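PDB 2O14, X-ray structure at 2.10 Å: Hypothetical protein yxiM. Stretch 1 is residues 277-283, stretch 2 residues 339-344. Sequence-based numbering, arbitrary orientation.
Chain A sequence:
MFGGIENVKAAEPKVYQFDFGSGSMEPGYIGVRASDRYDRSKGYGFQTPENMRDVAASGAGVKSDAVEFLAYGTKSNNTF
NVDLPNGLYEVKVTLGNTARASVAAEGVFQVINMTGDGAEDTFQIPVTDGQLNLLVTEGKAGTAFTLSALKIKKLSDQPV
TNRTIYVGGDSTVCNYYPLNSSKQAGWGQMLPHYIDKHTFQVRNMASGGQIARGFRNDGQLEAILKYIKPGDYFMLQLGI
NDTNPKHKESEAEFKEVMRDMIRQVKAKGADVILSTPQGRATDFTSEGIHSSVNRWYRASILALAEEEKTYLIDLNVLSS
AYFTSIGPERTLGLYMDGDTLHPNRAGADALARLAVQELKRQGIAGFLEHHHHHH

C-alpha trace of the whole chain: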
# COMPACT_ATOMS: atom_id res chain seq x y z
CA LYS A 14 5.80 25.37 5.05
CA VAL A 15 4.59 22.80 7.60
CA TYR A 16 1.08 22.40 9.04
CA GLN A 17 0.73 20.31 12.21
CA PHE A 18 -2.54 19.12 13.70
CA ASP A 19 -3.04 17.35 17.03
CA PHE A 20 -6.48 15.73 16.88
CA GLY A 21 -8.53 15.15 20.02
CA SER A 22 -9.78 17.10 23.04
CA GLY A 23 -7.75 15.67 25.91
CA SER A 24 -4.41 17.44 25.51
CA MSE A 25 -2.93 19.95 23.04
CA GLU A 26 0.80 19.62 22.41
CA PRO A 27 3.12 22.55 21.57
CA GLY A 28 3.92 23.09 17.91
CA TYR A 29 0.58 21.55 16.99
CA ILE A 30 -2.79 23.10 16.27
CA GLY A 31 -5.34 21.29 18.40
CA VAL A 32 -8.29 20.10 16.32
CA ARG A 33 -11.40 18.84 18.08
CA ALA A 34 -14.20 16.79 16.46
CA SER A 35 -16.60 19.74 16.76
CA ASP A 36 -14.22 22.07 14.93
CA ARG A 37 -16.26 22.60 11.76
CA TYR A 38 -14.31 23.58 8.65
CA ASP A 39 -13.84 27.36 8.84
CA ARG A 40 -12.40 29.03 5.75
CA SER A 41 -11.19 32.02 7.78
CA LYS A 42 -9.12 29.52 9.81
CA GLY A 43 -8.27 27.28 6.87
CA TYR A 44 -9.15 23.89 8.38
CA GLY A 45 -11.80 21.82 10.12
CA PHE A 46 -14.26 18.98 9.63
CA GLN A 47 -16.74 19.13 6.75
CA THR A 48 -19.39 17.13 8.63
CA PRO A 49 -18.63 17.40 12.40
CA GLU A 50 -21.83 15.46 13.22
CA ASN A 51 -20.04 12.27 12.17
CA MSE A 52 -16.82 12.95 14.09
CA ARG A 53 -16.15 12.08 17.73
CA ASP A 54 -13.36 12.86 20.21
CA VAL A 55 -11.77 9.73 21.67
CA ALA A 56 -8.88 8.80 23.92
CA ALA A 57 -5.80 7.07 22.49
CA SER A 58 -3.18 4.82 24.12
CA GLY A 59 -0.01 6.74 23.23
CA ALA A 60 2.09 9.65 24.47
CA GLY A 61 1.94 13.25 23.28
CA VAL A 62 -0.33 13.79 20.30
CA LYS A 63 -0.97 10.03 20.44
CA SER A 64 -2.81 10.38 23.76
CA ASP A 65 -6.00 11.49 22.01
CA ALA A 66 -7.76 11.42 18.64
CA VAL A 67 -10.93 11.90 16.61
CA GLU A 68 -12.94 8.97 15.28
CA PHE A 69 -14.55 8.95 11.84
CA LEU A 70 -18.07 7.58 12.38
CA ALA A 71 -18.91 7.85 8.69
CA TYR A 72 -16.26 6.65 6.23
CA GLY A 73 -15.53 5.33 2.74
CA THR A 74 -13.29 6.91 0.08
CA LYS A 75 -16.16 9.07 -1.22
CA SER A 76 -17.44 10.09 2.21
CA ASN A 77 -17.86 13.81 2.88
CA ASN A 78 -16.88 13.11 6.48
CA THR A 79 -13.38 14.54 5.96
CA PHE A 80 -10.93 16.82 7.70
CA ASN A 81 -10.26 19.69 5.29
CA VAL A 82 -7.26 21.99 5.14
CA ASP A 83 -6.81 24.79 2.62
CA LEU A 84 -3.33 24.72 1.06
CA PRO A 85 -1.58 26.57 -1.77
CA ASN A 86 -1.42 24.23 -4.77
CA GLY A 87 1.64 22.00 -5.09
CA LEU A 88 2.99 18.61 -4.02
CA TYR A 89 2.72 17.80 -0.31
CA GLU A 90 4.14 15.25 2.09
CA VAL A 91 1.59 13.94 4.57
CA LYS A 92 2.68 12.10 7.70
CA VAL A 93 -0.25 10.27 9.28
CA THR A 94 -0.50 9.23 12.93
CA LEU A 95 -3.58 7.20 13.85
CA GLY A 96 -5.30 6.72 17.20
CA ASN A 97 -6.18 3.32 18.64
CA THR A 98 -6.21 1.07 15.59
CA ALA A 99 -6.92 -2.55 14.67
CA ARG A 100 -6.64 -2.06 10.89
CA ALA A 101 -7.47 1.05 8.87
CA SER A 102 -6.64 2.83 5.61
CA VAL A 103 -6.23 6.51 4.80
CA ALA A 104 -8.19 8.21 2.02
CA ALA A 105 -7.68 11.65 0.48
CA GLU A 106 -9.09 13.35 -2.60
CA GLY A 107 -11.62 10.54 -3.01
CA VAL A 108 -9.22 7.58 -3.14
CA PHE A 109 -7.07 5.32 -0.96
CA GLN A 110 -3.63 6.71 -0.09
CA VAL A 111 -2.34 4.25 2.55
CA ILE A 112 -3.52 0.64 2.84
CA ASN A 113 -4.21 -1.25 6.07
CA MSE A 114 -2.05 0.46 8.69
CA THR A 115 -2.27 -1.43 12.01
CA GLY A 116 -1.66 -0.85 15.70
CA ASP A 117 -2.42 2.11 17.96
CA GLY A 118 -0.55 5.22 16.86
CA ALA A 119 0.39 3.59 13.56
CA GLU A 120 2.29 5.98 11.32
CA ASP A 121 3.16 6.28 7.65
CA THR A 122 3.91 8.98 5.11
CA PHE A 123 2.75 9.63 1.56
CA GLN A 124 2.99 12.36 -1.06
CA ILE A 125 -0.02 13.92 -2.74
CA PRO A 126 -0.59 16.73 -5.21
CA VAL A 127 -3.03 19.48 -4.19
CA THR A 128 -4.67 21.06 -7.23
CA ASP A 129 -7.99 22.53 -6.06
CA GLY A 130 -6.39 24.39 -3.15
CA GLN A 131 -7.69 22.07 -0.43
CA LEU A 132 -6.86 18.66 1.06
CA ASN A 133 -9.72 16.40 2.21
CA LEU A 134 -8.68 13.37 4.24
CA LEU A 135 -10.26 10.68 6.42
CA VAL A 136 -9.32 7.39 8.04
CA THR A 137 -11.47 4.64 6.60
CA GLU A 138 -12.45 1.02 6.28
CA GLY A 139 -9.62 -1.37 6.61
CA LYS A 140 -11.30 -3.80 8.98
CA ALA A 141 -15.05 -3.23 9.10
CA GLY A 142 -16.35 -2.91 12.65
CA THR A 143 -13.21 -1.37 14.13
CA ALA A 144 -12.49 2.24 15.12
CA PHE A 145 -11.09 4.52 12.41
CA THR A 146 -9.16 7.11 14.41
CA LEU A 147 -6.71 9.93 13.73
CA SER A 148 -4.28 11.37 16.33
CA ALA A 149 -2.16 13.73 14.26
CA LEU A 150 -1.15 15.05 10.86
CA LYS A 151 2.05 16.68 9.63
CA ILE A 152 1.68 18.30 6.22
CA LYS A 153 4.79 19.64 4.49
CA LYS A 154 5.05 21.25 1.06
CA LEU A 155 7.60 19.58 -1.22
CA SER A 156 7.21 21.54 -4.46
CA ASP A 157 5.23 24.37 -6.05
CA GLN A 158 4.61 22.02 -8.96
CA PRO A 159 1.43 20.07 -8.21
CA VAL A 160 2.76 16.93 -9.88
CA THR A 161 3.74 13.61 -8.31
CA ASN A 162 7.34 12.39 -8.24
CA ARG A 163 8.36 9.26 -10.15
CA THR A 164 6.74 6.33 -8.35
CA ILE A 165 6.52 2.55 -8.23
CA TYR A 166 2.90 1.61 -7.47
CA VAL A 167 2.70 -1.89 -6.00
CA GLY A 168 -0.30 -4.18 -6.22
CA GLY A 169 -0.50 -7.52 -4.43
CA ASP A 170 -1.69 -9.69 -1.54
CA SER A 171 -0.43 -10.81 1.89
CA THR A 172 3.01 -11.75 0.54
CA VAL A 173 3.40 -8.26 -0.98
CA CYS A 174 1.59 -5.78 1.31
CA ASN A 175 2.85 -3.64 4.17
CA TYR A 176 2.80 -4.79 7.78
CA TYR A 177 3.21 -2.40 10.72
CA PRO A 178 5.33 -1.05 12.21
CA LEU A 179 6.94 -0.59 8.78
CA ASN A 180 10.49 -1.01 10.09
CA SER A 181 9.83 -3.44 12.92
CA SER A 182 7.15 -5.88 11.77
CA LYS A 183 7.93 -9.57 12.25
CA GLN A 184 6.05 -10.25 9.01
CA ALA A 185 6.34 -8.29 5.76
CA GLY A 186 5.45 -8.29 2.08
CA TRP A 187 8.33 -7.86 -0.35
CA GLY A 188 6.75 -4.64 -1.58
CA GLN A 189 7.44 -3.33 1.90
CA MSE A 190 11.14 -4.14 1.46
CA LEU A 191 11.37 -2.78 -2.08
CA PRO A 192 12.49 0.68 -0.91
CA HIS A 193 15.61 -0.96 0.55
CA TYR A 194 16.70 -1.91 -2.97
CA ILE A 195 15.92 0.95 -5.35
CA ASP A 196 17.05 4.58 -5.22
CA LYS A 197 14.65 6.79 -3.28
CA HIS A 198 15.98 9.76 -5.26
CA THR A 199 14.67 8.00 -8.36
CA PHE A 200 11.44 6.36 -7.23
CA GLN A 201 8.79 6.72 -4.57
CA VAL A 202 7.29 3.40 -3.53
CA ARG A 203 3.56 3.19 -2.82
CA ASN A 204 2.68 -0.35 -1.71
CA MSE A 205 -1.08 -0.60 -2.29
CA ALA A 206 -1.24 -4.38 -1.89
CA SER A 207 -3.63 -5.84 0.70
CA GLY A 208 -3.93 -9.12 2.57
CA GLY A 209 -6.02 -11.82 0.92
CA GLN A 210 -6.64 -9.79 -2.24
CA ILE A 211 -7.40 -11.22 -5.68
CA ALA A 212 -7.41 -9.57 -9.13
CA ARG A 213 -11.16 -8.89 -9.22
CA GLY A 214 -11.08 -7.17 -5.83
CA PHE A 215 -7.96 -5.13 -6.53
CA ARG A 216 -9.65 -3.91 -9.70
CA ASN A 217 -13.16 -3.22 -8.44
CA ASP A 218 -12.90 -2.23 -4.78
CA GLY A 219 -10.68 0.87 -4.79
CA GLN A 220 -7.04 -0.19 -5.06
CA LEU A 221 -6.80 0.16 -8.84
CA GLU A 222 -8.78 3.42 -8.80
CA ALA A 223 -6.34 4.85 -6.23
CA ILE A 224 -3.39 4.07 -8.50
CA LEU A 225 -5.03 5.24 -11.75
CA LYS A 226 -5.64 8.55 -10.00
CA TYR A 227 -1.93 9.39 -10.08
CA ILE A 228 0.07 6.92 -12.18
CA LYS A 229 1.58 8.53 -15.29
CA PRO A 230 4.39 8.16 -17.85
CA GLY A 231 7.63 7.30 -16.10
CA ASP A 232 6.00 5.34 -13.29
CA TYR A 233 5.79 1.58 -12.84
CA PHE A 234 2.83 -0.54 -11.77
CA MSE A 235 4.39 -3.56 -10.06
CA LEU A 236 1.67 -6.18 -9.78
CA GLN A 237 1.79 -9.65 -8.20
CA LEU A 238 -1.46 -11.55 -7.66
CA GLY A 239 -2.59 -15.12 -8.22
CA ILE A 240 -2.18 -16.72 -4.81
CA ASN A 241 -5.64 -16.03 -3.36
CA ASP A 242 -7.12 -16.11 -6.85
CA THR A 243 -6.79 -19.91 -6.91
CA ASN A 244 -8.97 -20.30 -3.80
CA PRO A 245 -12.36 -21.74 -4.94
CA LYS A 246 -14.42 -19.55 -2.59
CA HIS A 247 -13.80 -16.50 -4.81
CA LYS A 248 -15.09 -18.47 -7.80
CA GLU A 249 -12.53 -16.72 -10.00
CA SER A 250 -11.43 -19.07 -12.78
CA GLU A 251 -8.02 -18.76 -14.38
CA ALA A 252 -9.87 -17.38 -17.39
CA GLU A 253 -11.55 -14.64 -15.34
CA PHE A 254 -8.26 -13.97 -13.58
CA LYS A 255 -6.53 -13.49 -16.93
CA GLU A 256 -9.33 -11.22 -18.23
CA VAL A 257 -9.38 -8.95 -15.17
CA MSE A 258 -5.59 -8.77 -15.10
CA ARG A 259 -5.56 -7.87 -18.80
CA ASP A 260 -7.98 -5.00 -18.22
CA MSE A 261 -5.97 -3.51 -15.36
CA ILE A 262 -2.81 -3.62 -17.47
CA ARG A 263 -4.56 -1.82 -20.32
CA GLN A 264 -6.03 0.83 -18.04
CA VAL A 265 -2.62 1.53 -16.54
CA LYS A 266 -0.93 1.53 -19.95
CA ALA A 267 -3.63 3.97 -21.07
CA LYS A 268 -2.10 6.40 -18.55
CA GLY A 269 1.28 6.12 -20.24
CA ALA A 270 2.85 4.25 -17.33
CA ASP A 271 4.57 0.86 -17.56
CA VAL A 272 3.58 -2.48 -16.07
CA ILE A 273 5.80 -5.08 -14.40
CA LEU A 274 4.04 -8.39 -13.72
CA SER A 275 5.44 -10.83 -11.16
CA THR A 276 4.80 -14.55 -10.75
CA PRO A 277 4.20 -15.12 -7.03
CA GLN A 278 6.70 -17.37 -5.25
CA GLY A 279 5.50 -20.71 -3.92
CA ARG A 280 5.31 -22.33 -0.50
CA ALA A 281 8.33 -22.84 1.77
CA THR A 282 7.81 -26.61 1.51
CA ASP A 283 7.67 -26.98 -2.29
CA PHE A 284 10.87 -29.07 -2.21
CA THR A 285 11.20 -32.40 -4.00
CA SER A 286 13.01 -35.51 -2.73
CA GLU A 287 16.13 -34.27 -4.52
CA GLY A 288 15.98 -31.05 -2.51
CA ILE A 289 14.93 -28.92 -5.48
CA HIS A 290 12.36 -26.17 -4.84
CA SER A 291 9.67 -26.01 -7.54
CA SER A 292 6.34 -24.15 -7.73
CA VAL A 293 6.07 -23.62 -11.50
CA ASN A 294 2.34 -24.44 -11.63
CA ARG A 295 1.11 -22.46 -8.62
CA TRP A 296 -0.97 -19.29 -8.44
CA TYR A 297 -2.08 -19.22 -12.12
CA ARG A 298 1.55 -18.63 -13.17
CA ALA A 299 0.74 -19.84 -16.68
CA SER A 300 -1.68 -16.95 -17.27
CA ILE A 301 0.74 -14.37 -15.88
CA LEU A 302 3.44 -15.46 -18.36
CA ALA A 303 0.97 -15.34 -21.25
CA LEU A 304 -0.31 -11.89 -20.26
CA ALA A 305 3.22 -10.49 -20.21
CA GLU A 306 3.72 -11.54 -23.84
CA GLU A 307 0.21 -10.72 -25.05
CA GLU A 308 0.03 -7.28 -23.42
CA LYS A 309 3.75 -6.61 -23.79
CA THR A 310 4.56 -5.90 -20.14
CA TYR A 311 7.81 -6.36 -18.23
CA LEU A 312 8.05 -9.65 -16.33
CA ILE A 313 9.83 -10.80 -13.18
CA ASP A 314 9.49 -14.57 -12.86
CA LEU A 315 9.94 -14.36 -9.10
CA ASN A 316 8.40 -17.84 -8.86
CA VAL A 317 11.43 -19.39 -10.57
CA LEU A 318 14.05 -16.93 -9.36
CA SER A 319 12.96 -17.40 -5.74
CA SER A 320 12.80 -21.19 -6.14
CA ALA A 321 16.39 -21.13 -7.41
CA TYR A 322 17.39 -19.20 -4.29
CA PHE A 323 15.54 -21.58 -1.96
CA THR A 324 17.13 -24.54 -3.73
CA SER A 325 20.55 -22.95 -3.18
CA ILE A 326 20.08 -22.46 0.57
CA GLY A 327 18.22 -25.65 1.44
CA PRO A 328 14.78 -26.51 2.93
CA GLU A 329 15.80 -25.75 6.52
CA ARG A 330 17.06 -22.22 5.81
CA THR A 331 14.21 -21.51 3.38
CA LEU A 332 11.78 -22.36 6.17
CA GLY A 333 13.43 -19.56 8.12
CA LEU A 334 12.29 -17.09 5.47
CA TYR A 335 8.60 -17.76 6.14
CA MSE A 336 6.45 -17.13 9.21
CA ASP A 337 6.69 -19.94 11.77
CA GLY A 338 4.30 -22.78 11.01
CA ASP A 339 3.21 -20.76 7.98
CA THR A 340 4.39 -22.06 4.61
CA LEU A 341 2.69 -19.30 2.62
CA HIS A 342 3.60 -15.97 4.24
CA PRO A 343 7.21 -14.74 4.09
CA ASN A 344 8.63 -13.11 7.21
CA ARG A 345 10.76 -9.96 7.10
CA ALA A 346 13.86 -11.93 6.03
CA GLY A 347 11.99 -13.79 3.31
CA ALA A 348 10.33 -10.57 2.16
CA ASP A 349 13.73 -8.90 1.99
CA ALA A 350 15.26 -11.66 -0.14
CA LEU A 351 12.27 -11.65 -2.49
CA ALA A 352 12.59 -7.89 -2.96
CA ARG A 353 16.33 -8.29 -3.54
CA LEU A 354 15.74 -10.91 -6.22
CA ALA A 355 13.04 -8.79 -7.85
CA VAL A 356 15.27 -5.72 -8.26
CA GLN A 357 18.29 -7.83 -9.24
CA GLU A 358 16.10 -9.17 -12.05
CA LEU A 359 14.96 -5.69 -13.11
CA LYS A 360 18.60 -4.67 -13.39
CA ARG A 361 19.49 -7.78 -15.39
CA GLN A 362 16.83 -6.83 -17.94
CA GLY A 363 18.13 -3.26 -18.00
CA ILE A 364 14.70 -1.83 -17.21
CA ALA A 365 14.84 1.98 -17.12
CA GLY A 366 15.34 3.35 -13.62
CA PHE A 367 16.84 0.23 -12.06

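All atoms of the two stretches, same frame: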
# COMPACT_ATOMS: atom_id res chain seq x y z
N PRO A 277 3.99 -14.93 -8.47
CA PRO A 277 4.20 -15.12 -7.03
C PRO A 277 4.99 -16.37 -6.67
O PRO A 277 4.81 -17.44 -7.26
CB PRO A 277 2.78 -15.11 -6.46
CG PRO A 277 1.93 -15.56 -7.61
CD PRO A 277 2.55 -14.88 -8.80
N GLN A 278 5.89 -16.23 -5.70
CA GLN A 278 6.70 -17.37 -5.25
C GLN A 278 5.78 -18.42 -4.63
O GLN A 278 4.62 -18.13 -4.31
CB GLN A 278 7.75 -16.92 -4.24
CG GLN A 278 7.52 -15.55 -3.64
CD GLN A 278 6.26 -15.46 -2.83
OE1 GLN A 278 6.02 -16.29 -1.96
NE2 GLN A 278 5.46 -14.44 -3.09
N GLY A 279 6.30 -19.63 -4.48
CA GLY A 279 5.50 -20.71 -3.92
C GLY A 279 5.58 -20.86 -2.42
O GLY A 279 5.89 -19.90 -1.70
N ARG A 280 5.27 -22.05 -1.93
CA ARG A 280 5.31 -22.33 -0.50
C ARG A 280 6.71 -22.75 -0.06
O ARG A 280 7.49 -23.28 -0.85
CB ARG A 280 4.31 -23.43 -0.14
CG ARG A 280 2.85 -23.01 -0.26
CD ARG A 280 1.92 -24.19 0.01
NE ARG A 280 0.51 -23.84 -0.08
CZ ARG A 280 -0.14 -23.08 0.80
NH1 ARG A 280 0.51 -22.59 1.85
NH2 ARG A 280 -1.43 -22.82 0.64
N ALA A 281 7.03 -22.51 1.21
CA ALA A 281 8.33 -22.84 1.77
C ALA A 281 8.66 -24.34 1.70
O ALA A 281 9.82 -24.72 1.77
CB ALA A 281 8.41 -22.37 3.22
N THR A 282 7.63 -25.16 1.55
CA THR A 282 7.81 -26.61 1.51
C THR A 282 7.70 -27.25 0.12
O THR A 282 7.57 -28.48 0.02
CB THR A 282 6.80 -27.30 2.45
OG1 THR A 282 5.48 -26.83 2.15
CG2 THR A 282 7.13 -26.97 3.90
N ASP A 283 7.75 -26.45 -0.93
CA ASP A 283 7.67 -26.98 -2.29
C ASP A 283 9.01 -27.56 -2.76
O ASP A 283 9.51 -27.24 -3.84
CB ASP A 283 7.20 -25.90 -3.27
CG ASP A 283 5.77 -25.45 -3.01
OD1 ASP A 283 5.04 -26.14 -2.26
OD2 ASP A 283 5.37 -24.42 -3.58
N ASP A 339 3.96 -21.36 9.08
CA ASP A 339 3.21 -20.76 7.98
C ASP A 339 4.05 -20.91 6.71
O ASP A 339 5.05 -20.22 6.53
CB ASP A 339 2.98 -19.27 8.27
CG ASP A 339 1.95 -18.65 7.35
OD1 ASP A 339 1.83 -19.10 6.19
OD2 ASP A 339 1.27 -17.70 7.79
N THR A 340 3.64 -21.82 5.83
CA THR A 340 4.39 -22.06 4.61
C THR A 340 4.01 -21.15 3.45
O THR A 340 4.54 -21.29 2.34
CB THR A 340 4.22 -23.51 4.13
OG1 THR A 340 2.85 -23.73 3.74
CG2 THR A 340 4.58 -24.49 5.24
N LEU A 341 3.11 -20.20 3.69
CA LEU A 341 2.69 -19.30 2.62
C LEU A 341 3.19 -17.87 2.76
O LEU A 341 3.57 -17.24 1.78
CB LEU A 341 1.17 -19.29 2.51
CG LEU A 341 0.58 -18.42 1.39
CD1 LEU A 341 1.01 -18.96 0.03
CD2 LEU A 341 -0.95 -18.41 1.49
N HIS A 342 3.18 -17.35 3.99
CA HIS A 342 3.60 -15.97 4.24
C HIS A 342 5.06 -15.77 4.62
O HIS A 342 5.53 -16.28 5.64
CB HIS A 342 2.71 -15.36 5.32
CG HIS A 342 1.25 -15.45 5.01
ND1 HIS A 342 0.37 -16.19 5.77
CD2 HIS A 342 0.52 -14.91 4.01
CE1 HIS A 342 -0.84 -16.11 5.24
NE2 HIS A 342 -0.78 -15.34 4.17
N PRO A 343 5.80 -15.00 3.80
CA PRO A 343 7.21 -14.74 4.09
C PRO A 343 7.31 -13.87 5.34
O PRO A 343 6.37 -13.14 5.66
CB PRO A 343 7.68 -13.98 2.85
CG PRO A 343 6.75 -14.44 1.77
CD PRO A 343 5.43 -14.47 2.48
N ASN A 344 8.43 -13.96 6.05
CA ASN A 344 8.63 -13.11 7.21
C ASN A 344 9.46 -11.95 6.68
O ASN A 344 9.65 -11.84 5.46
CB ASN A 344 9.39 -13.84 8.33
CG ASN A 344 10.68 -14.47 7.85
OD1 ASN A 344 11.41 -13.91 7.03
ND2 ASN A 344 10.98 -15.65 8.38

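Two loop segments, neither with regular helix or strand, meet around Thr 340 and bury 319 Å² between them, both sides summed. Their touching parts run at 139° to each other, and the CA atoms pair most closely as Ala 281 with Thr 340 (4.9 Å) and Arg 280 with Leu 341 (5.1 Å).

The contact has a single main-chain hydrogen bond, from Ala 281 N to Thr 340 O, at 3.0 Å with an N-H...O angle of 157°. The same carbonyl also receives a CA-H...O contact, Arg 280 CA lying 3.1 Å from Thr 340 O, so one oxygen sits against two successive residues of the first stretch.

Arg 280 sends an extended chain (chi1 m, chi2 and chi3 t) alongside the second stretch, and its NH1 donates to Thr 340 OG1 at 3.2 Å. The N-H...O angle of 136° makes this a more bent bond than the backbone one. OG1 lies at the edge of the guanidinium, near its plane, where the N-H groups point. Thr 340 thus accepts through both its carbonyl and its hydroxyl, and it has the largest area covered by the other stretch, 97 Å².

Leu 341 CD1 lies over one face of the Arg 280 guanidinium, and Leu 341 CB approaches Arg 280 NH1 to 3.4 Å. A flat group with its N-H bonds in its plane can offer a face to a hydrocarbon while its edge bonds to a hydroxyl, and Arg 280 does both here. The CA-to-CB bonds of Ala 281 and Thr 340 point toward the opposing stretches, bringing Ala 281 CB and Thr 340 CB to 4.4 Å; the short methyl side chain occupies this buried place beside the backbone hydrogen bond. At the more exposed end, two methyl groups meet, Thr 282 CG2 and Thr 340 CG2 at 3.8 Å. Away from these threonines, buried Pro 343 packs its ring against the end of the Gln 278 side chain.

Within the first stretch, a type I beta turn from Arg 280 to Asp 283 shapes the loop, with Asp 283 N bonded to Arg 280 O at 3.2 Å. Asp 283 OD2 accepts from Arg 280 N at 2.9 Å, tying the side chain of the turn's last residue back to its first. Gly 279 fits beside this carboxylate because it lacks a side chain: an ideal CB would come within 2.6 Å of Asp 283 OD2. In the second stretch Asp 339 makes almost no contact with the first but braces its neighbors. Its OD1 accepts from Leu 341 N at 3.0 Å and from His 342 N at 3.1 Å, while OD2 accepts from His 342 ND1 at 2.7 Å. These bonds hold the backbone just after Thr 340, whereas the His 342 CA-to-CB bond points away from the contact. Asn 344 ends the stretch as the N-cap of the helix that follows.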